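Local structure of carbonic anhydrase (Neosartorya fumigata, 7COI) at residues A[111-116]-A[166-171]; A[124-129]-A[139-144]. The protein probably catalyses the reversible hydration of carbon dioxide to hydrogencarbonate, as a zinc-dependent carbonic anhydrase of the beta class. One frame throughout, in Å; residues are numbered along the deposited sequence. Where two conformers were deposited one is given.

In the fold
Both interactions reach the same mixed sheet, and their centres lie about 14 Å apart. Interaction 1 pairs strand 114-119 with strand 169-175 at the start of both strands. Interaction 2 sets the short helix 126-129 against strand 137-142, the neighbour of strand 114-119 on its other side. Trp-116 joins the two: its O lies 2.9 Å from His-140 N, a probable backbone hydrogen bond, and its CE2 lies 3.4 Å from Glu-126 CB. The zinc ion, bound by Cys-119, His-175 and Cys-178, is about 10 Å from the Trp-116 side chain. Both interactions also touch the second subunit.

Interaction 1 of 2, residues A[111-116]-A[166-171]; sequences HPEILW and RVKHVV
Glu-113, Leu-115, Lys-168, His-169 and Val-171 carry the backbone hydrogen bonds between the two segments. Glu-113 O accepts two of them. His-169 N lies nearly along the C=O axis, 3.0 Å from Glu-113 O. Lys-168 N, 2.9 Å from Glu-113 O, sits above the carbonyl plane and off the lone pairs. Both bonds to the shared oxygen are bent, with N-H...O angles near 140°. The next two bonds are straighter: Leu-115 N to His-169 O, and Val-171 N to Leu-115 O at 2.8 Å with an N-H...O angle of 171°.

Apolar side chains pack on both faces of the sheet. On one face Leu-115 and Val-170 lie side by side, and Leu-115 CD2 meets Val-170 CG1 at 3.8 Å. Leu-115 CB also touches Val-167 CG2. Helix 152-164 packs against Leu-115 and Val-167 here. On the other face Val-171 divides its methyls. CG1, anti to the backbone N (chi1 176°), reaches CE3 and CZ3 of the Trp-116 ring. Val-171 CG2 meets Ile-114 CG2 at 4.0 Å.

The polar contacts lie at the start of the strands. The side chains of Glu-113 and Lys-168 run side by side, but their salt bridge is long, 3.8 Å from OE1 to NZ. A water donates to Glu-113 OE1 at 2.6 Å and lies in the ring plane of His-169, 3.2 Å from its NE2. On the other ring nitrogen, ND1 of His-169 is hydrogen-bonded to NE2 of His-253 on strand 251-257. Lys-80 of the second subunit forms a weak, long ion pair with Glu-113.

Three successive bridges, Ile-114 with His-169, Leu-115 with Val-170 and Trp-116 with Val-171, make this regular parallel pairing in the central sheet of the beta-carbonic anhydrase fold.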
loop_
_atom_site.group_PDB
_atom_site.type_symbol
_atom_site.label_atom_id
_atom_site.label_comp_id
_atom_site.label_asym_id
_atom_site.label_seq_id
_atom_site.Cartn_x
_atom_site.Cartn_y
_atom_site.Cartn_z
ATOM N N HIS A 111 -7.247 21.688 -17.860
ATOM C CA HIS A 111 -8.688 21.694 -17.500
ATOM C C HIS A 111 -9.367 20.486 -18.116
ATOM O O HIS A 111 -10.375 20.614 -18.794
ATOM C CB HIS A 111 -9.301 23.036 -17.973
ATOM C CG HIS A 111 -8.753 24.190 -17.219
ATOM N ND1 HIS A 111 -7.695 24.944 -17.698
ATOM C CD2 HIS A 111 -9.062 24.709 -16.007
ATOM C CE1 HIS A 111 -7.387 25.887 -16.819
ATOM N NE2 HIS A 111 -8.211 25.770 -15.780
ATOM N N PRO A 112 -8.882 19.241 -17.902
ATOM C CA PRO A 112 -9.554 18.093 -18.482
ATOM C C PRO A 112 -10.905 17.900 -17.798
ATOM O O PRO A 112 -11.002 18.125 -16.604
ATOM C CB PRO A 112 -8.605 16.927 -18.126
ATOM C CG PRO A 112 -7.949 17.381 -16.890
ATOM C CD PRO A 112 -7.740 18.871 -17.068
ATOM N N GLU A 113 -11.868 17.389 -18.529
ATOM C CA GLU A 113 -13.217 17.106 -17.980
ATOM C C GLU A 113 -13.372 15.613 -17.686
ATOM O O GLU A 113 -14.449 15.217 -17.171
ATOM C CB GLU A 113 -14.255 17.566 -19.004
ATOM C CG GLU A 113 -14.141 19.028 -19.335
ATOM C CD GLU A 113 -15.390 19.660 -19.958
ATOM O OE1 GLU A 113 -16.509 19.046 -19.916
ATOM O OE2 GLU A 113 -15.248 20.776 -20.462
ATOM N N ILE A 114 -12.365 14.802 -18.066
ATOM C CA ILE A 114 -12.426 13.323 -17.992
ATOM C C ILE A 114 -11.235 12.822 -17.162
ATOM O O ILE A 114 -10.080 13.233 -17.459
ATOM C CB ILE A 114 -12.444 12.665 -19.381
ATOM C CG1 ILE A 114 -13.660 13.147 -20.212
ATOM C CG2 ILE A 114 -12.430 11.144 -19.237
ATOM C CD1 ILE A 114 -13.649 12.724 -21.641
ATOM N N LEU A 115 -11.532 11.979 -16.175
ATOM C CA LEU A 115 -10.553 11.066 -15.539
ATOM C C LEU A 115 -10.753 9.701 -16.170
ATOM O O LEU A 115 -11.875 9.160 -16.105
ATOM C CB LEU A 115 -10.728 11.011 -14.009
ATOM C CG LEU A 115 -10.013 9.825 -13.317
ATOM C CD1 LEU A 115 -8.502 9.905 -13.535
ATOM C CD2 LEU A 115 -10.317 9.799 -11.835
ATOM N N TRP A 116 -9.684 9.133 -16.726
ATOM C CA TRP A 116 -9.673 7.779 -17.309
ATOM C C TRP A 116 -8.878 6.867 -16.384
ATOM O O TRP A 116 -7.740 7.202 -16.072
ATOM C CB TRP A 116 -9.016 7.842 -18.675
ATOM C CG TRP A 116 -8.836 6.549 -19.393
ATOM C CD1 TRP A 116 -7.806 5.659 -19.254
ATOM C CD2 TRP A 116 -9.682 6.024 -20.416
ATOM N NE1 TRP A 116 -7.943 4.638 -20.147
ATOM C CE2 TRP A 116 -9.085 4.837 -20.885
ATOM C CE3 TRP A 116 -10.859 6.476 -21.023
ATOM C CZ2 TRP A 116 -9.626 4.085 -21.905
ATOM C CZ3 TRP A 116 -11.404 5.711 -22.027
ATOM C CH2 TRP A 116 -10.790 4.543 -22.465
ATOM N N ARG A 166 -11.745 19.045 -10.743
ATOM C CA ARG A 166 -13.226 19.024 -10.874
ATOM C C ARG A 166 -13.640 18.424 -12.214
ATOM O O ARG A 166 -14.496 19.005 -12.949
ATOM C CB ARG A 166 -13.785 20.431 -10.645
ATOM C CG ARG A 166 -13.568 20.945 -9.230
ATOM C CD ARG A 166 -14.050 22.383 -9.015
ATOM N NE ARG A 166 -15.460 22.534 -9.332
ATOM C CZ ARG A 166 -16.476 22.237 -8.514
ATOM N NH1 ARG A 166 -16.238 21.775 -7.295
ATOM N NH2 ARG A 166 -17.725 22.411 -8.928
ATOM N N VAL A 167 -13.121 17.245 -12.538
ATOM C CA VAL A 167 -13.568 16.536 -13.756
ATOM C C VAL A 167 -15.074 16.310 -13.665
ATOM O O VAL A 167 -15.612 16.156 -12.544
ATOM C CB VAL A 167 -12.797 15.206 -13.936
ATOM C CG1 VAL A 167 -11.320 15.455 -14.173
ATOM C CG2 VAL A 167 -12.978 14.265 -12.757
ATOM N N LYS A 168 -15.724 16.214 -14.805
ATOM C CA LYS A 168 -17.187 15.968 -14.876
ATOM C C LYS A 168 -17.464 14.482 -15.038
ATOM O O LYS A 168 -18.614 14.053 -14.770
ATOM C CB LYS A 168 -17.767 16.766 -16.045
ATOM C CG LYS A 168 -17.691 18.275 -15.892
ATOM C CD LYS A 168 -18.558 19.030 -16.886
ATOM C CE LYS A 168 -18.481 20.529 -16.690
ATOM N NZ LYS A 168 -17.076 20.987 -16.734
ATOM N N HIS A 169 -16.476 13.709 -15.512
ATOM C CA HIS A 169 -16.674 12.286 -15.846
ATOM C C HIS A 169 -15.504 11.475 -15.294
ATOM O O HIS A 169 -14.347 11.923 -15.469
ATOM C CB HIS A 169 -16.741 12.068 -17.355
ATOM C CG HIS A 169 -17.828 12.850 -17.999
ATOM N ND1 HIS A 169 -19.121 12.380 -18.025
ATOM C CD2 HIS A 169 -17.825 14.067 -18.594
ATOM C CE1 HIS A 169 -19.877 13.266 -18.642
ATOM N NE2 HIS A 169 -19.112 14.323 -18.987
ATOM N N VAL A 170 -15.812 10.356 -14.666
ATOM C CA VAL A 170 -14.806 9.292 -14.353
ATOM C C VAL A 170 -15.158 8.081 -15.183
ATOM O O VAL A 170 -16.280 7.575 -15.074
ATOM C CB VAL A 170 -14.707 8.961 -12.857
ATOM C CG1 VAL A 170 -13.582 7.925 -12.641
ATOM C CG2 VAL A 170 -14.463 10.210 -12.023
ATOM N N VAL A 171 -14.214 7.607 -15.991
ATOM C CA VAL A 171 -14.397 6.444 -16.857
ATOM C C VAL A 171 -13.472 5.343 -16.349
ATOM O O VAL A 171 -12.272 5.607 -16.218
ATOM C CB VAL A 171 -14.068 6.814 -18.314
ATOM C CG1 VAL A 171 -14.165 5.611 -19.220
ATOM C CG2 VAL A 171 -14.911 7.978 -18.809
HETATM O O HOH W 1 -18.295 17.188 -20.160
#

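Interaction 2 of 2, residues A[124-129]-A[139-144]; sequences CPETTI and THRNIA
In a beta-alpha-beta unit of the carbonic anhydrase fold, helix 126-129 follows strand 114-119 and packs near strand 137-142 through Glu-126, Thr-139 and Arg-141. The carboxylate of Glu-126 meets Thr-139 tip to tip. Its OE1 lies 3.4 Å from Thr-139 CG2, and its CD lies 3.4 Å from Thr-139 OG1. That hydroxyl is hydrogen-bonded to Val-137 O. The bend at chi2 (-56°) turns the Glu-126 carboxylate toward Arg-141. Thr-127 OG1 donates to the anti lone pair of Glu-126 OE2 at 2.7 Å.

Pro-125 is the N-cap residue, and its O accepts from Ile-129 N. Just before it, Cys-124 O lies over the centre of one face of the Arg-141 guanidinium, 3.3 Å from CZ. No hydrogen bond forms. Arg-141 NE instead donates to Cys-119 O, so the guanidinium is tied to the backbone of a zinc ligand.

The ion pair of Glu-126 OE1 with Arg-141 NH1 is long, at 3.7 Å, and the carboxylate and guanidinium planes stand 59° apart. A water between these two atoms lies in the guanidinium plane and accepts from Arg-141 NH1 at 2.8 Å. Weak, long ion pairs join Glu-126 OE2 to Arg-141 NH1 of the second subunit, and vice versa.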
loop_
_atom_site.group_PDB
_atom_site.type_symbol
_atom_site.label_atom_id
_atom_site.label_comp_id
_atom_site.label_asym_id
_atom_site.label_seq_id
_atom_site.Cartn_x
_atom_site.Cartn_y
_atom_site.Cartn_z
ATOM N N CYS A 124 -4.130 0.156 -25.276
ATOM C CA CYS A 124 -5.227 1.016 -24.751
ATOM C C CYS A 124 -4.719 2.411 -24.386
ATOM O O CYS A 124 -4.975 2.890 -23.292
ATOM C CB CYS A 124 -5.883 0.360 -23.545
ATOM S SG CYS A 124 -6.243 -1.400 -23.747
ATOM N N PRO A 125 -4.023 3.160 -25.290
ATOM C CA PRO A 125 -3.680 4.573 -25.020
ATOM C C PRO A 125 -4.912 5.483 -25.135
ATOM O O PRO A 125 -5.430 5.701 -26.267
ATOM C CB PRO A 125 -2.649 4.934 -26.094
ATOM C CG PRO A 125 -2.999 3.993 -27.238
ATOM C CD PRO A 125 -3.500 2.722 -26.580
ATOM N N GLU A 126 -5.370 6.006 -24.001
ATOM C CA GLU A 126 -6.716 6.647 -23.897
ATOM C C GLU A 126 -6.830 7.796 -24.900
ATOM O O GLU A 126 -7.878 7.896 -25.593
ATOM C CB GLU A 126 -7.017 7.074 -22.457
ATOM C CG GLU A 126 -6.222 8.265 -21.948
ATOM C CD GLU A 126 -4.721 8.112 -22.045
ATOM O OE1 GLU A 126 -4.245 7.000 -21.656
ATOM O OE2 GLU A 126 -4.061 9.060 -22.563
ATOM N N THR A 127 -5.854 8.682 -24.965
ATOM C CA THR A 127 -5.971 9.955 -25.742
ATOM C C THR A 127 -6.058 9.600 -27.217
ATOM O O THR A 127 -6.857 10.232 -27.936
ATOM C CB THR A 127 -4.853 10.929 -25.349
ATOM O OG1 THR A 127 -5.028 11.195 -23.954
ATOM C CG2 THR A 127 -4.899 12.226 -26.126
ATOM N N THR A 128 -5.280 8.608 -27.664
ATOM C CA THR A 128 -5.313 8.152 -29.063
ATOM C C THR A 128 -6.679 7.508 -29.371
ATOM O O THR A 128 -7.316 7.892 -30.414
ATOM C CB THR A 128 -4.186 7.151 -29.314
ATOM O OG1 THR A 128 -2.921 7.776 -29.099
ATOM C CG2 THR A 128 -4.258 6.579 -30.702
ATOM N N ILE A 129 -7.124 6.549 -28.571
ATOM C CA ILE A 129 -8.329 5.744 -28.963
ATOM C C ILE A 129 -9.583 6.618 -28.840
ATOM O O ILE A 129 -10.610 6.257 -29.463
ATOM C CB ILE A 129 -8.435 4.413 -28.194
ATOM C CG1 ILE A 129 -8.796 4.629 -26.729
ATOM C CG2 ILE A 129 -7.158 3.598 -28.369
ATOM C CD1 ILE A 129 -8.838 3.338 -25.916
ATOM N N THR A 139 -5.219 10.840 -16.512
ATOM C CA THR A 139 -5.103 9.381 -16.755
ATOM C C THR A 139 -4.399 8.615 -15.628
ATOM O O THR A 139 -3.304 9.003 -15.213
ATOM C CB THR A 139 -4.384 9.111 -18.071
ATOM O OG1 THR A 139 -5.096 9.758 -19.137
ATOM C CG2 THR A 139 -4.271 7.637 -18.353
ATOM N N HIS A 140 -5.013 7.517 -15.206
ATOM C CA HIS A 140 -4.395 6.452 -14.390
ATOM C C HIS A 140 -4.500 5.133 -15.140
ATOM O O HIS A 140 -5.616 4.711 -15.519
ATOM C CB HIS A 140 -5.078 6.370 -13.026
ATOM C CG HIS A 140 -4.399 5.486 -12.035
ATOM N ND1 HIS A 140 -3.047 5.615 -11.718
ATOM C CD2 HIS A 140 -4.888 4.483 -11.261
ATOM C CE1 HIS A 140 -2.745 4.731 -10.780
ATOM N NE2 HIS A 140 -3.845 4.010 -10.496
ATOM N N ARG A 141 -3.388 4.446 -15.291
ATOM C CA ARG A 141 -3.338 3.110 -15.935
ATOM C C ARG A 141 -2.515 2.183 -15.052
ATOM O O ARG A 141 -1.418 2.593 -14.597
ATOM C CB ARG A 141 -2.769 3.211 -17.354
ATOM C CG ARG A 141 -3.766 3.832 -18.321
ATOM C CD ARG A 141 -3.146 4.212 -19.616
ATOM N NE ARG A 141 -2.775 3.064 -20.426
ATOM C CZ ARG A 141 -2.116 3.146 -21.582
ATOM N NH1 ARG A 141 -1.708 4.315 -22.044
ATOM N NH2 ARG A 141 -1.858 2.053 -22.252
ATOM N N ASN A 142 -3.066 1.017 -14.746
ATOM C CA ASN A 142 -2.449 0.028 -13.843
ATOM C C ASN A 142 -2.765 -1.356 -14.415
ATOM O O ASN A 142 -3.475 -1.453 -15.466
ATOM C CB ASN A 142 -2.873 0.246 -12.382
ATOM C CG ASN A 142 -4.333 -0.077 -12.135
ATOM O OD1 ASN A 142 -4.944 -0.781 -12.940
ATOM N ND2 ASN A 142 -4.893 0.447 -11.038
ATOM N N ILE A 143 -2.289 -2.404 -13.761
ATOM C CA ILE A 143 -2.567 -3.790 -14.240
ATOM C C ILE A 143 -4.068 -4.109 -14.086
ATOM O O ILE A 143 -4.582 -4.167 -12.942
ATOM C CB ILE A 143 -1.698 -4.836 -13.550
ATOM C CG1 ILE A 143 -0.212 -4.601 -13.834
ATOM C CG2 ILE A 143 -2.142 -6.227 -14.000
ATOM C CD1 ILE A 143 0.183 -4.594 -15.301
ATOM N N ALA A 144 -4.746 -4.295 -15.218
ATOM C CA ALA A 144 -6.163 -4.718 -15.308
ATOM C C ALA A 144 -7.103 -3.690 -14.686
ATOM O O ALA A 144 -8.226 -4.072 -14.289
ATOM C CB ALA A 144 -6.341 -6.052 -14.625
HETATM O O HOH W 2 -1.715 6.910 -20.976
#